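Local coordinates for hypothetical conserved protein TTC0263 (Thermus thermophilus, PDB 2PL2), which is of unknown function but belongs to the tetratricopeptide repeat family, whose stacked antiparallel helix pairs generally serve as scaffolds for binding other proteins, at residues G165-D168 / E169-Q173. Numbering follows the deposited sequence.
Sequences GRLD and EALAQ
Arg166 and Glu169 meet across the first turn of helix 167-180, a worked example of a helix start secured by backbone and side chain together. Arg166, the N-cap and the centre of an inverse gamma turn, follows Gly165, where the chain leaves helix 151-164 with positive phi. Its carbonyl O accepts a hydrogen bond from Ala170 N at 2.9 Å. The pattern continues from Leu171 N to Leu167 O at 2.9 Å, and from Ala172 N to Asp168 O at 3.0 Å. The CB of Asp168 heads away from the residues that follow, and its share comes from the backbone and from CB.

On the flank of this turn the extended Arg166 chain crosses that of Glu169 at a slant. The carboxylate and guanidinium planes are nearly parallel (9°) but offset, and Glu169 OE2 reaches Arg166 NH1 obliquely in a long salt bridge of 3.5 Å. With CG of Glu169 anti to its own carbonyl carbon (chi1 -73°), the side chain reaches back toward the N-cap residue. Arg166 NH1 also pairs with Glu138, linking the start of helix 167-180 to helix 134-147. On another side of the same turn, Leu167 CD2 touches Leu171 CD1 at 4.0 Å, while Leu171 packs on helix 185-195.

Two carboxylates around one guanidinium would be expected to stabilise its positive charge, while acidic Asp168 and Glu169 probably interact favourably with the helix dipole.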
loop_
_atom_site.group_PDB
_atom_site.type_symbol
_atom_site.label_atom_id
_atom_site.label_comp_id
_atom_site.label_asym_id
_atom_site.label_seq_id
_atom_site.Cartn_x
_atom_site.Cartn_y
_atom_site.Cartn_z
ATOM N N GLY A 165 19.066 -2.690 15.671
ATOM C CA GLY A 165 19.094 -2.265 17.058
ATOM C C GLY A 165 19.972 -1.049 17.277
ATOM O O GLY A 165 20.219 -0.660 18.424
ATOM N N ARG A 166 20.458 -0.458 16.185
ATOM C CA ARG A 166 21.294 0.739 16.265
ATOM C C ARG A 166 20.395 1.975 16.262
ATOM O O ARG A 166 20.391 2.755 15.313
ATOM C CB ARG A 166 22.245 0.806 15.075
ATOM C CG ARG A 166 23.229 -0.351 14.961
ATOM C CD ARG A 166 24.161 -0.100 13.783
ATOM N NE ARG A 166 25.139 -1.160 13.582
ATOM C CZ ARG A 166 26.120 -1.097 12.688
ATOM N NH1 ARG A 166 26.244 -0.024 11.919
ATOM N NH2 ARG A 166 26.977 -2.103 12.560
ATOM N N LEU A 167 19.632 2.136 17.336
ATOM C CA LEU A 167 18.705 3.249 17.486
ATOM C C LEU A 167 19.341 4.637 17.329
ATOM O O LEU A 167 18.865 5.470 16.545
ATOM C CB LEU A 167 18.007 3.140 18.845
ATOM C CG LEU A 167 16.482 3.055 18.835
ATOM C CD1 LEU A 167 15.995 2.560 20.179
ATOM C CD2 LEU A 167 15.898 4.425 18.502
ATOM N N ASP A 168 20.415 4.894 18.066
ATOM C CA ASP A 168 21.058 6.193 17.968
ATOM C C ASP A 168 21.454 6.517 16.541
ATOM O O ASP A 168 21.298 7.649 16.092
ATOM C CB ASP A 168 22.281 6.254 18.885
ATOM C CG ASP A 168 21.899 6.260 20.348
ATOM O OD1 ASP A 168 20.924 6.965 20.694
ATOM O OD2 ASP A 168 22.566 5.574 21.152
ATOM N N GLU A 169 21.956 5.509 15.836
ATOM C CA GLU A 169 22.389 5.658 14.447
ATOM C C GLU A 169 21.203 5.835 13.499
ATOM O O GLU A 169 21.290 6.548 12.500
ATOM C CB GLU A 169 23.232 4.444 14.039
ATOM C CG GLU A 169 24.635 4.431 14.672
ATOM C CD GLU A 169 25.365 3.099 14.520
ATOM O OE1 GLU A 169 25.000 2.142 15.235
ATOM O OE2 GLU A 169 26.300 3.011 13.690
ATOM N N ALA A 170 20.087 5.192 13.820
ATOM C CA ALA A 170 18.886 5.323 12.997
ATOM C C ALA A 170 18.412 6.774 13.105
ATOM O O ALA A 170 18.165 7.449 12.097
ATOM C CB ALA A 170 17.792 4.366 13.494
ATOM N N LEU A 171 18.302 7.255 14.341
ATOM C CA LEU A 171 17.877 8.625 14.580
ATOM C C LEU A 171 18.795 9.602 13.844
ATOM O O LEU A 171 18.328 10.578 13.262
ATOM C CB LEU A 171 17.882 8.910 16.089
ATOM C CG LEU A 171 16.946 8.017 16.914
ATOM C CD1 LEU A 171 17.223 8.198 18.381
ATOM C CD2 LEU A 171 15.502 8.350 16.600
ATOM N N ALA A 172 20.099 9.329 13.855
ATOM C CA ALA A 172 21.059 10.198 13.175
ATOM C C ALA A 172 20.807 10.271 11.679
ATOM O O ALA A 172 20.972 11.330 11.065
ATOM C CB ALA A 172 22.491 9.723 13.439
ATOM N N GLN A 173 20.409 9.150 11.087
ATOM C CA GLN A 173 20.133 9.118 9.650
ATOM C C GLN A 173 18.842 9.866 9.300
ATOM O O GLN A 173 18.734 10.464 8.213
ATOM C CB GLN A 173 20.067 7.671 9.147
ATOM C CG GLN A 173 21.439 6.974 9.090
ATOM C CD GLN A 173 22.320 7.553 8.012
ATOM O OE1 GLN A 173 21.857 8.290 7.145
ATOM N NE2 GLN A 173 23.597 7.218 8.049
#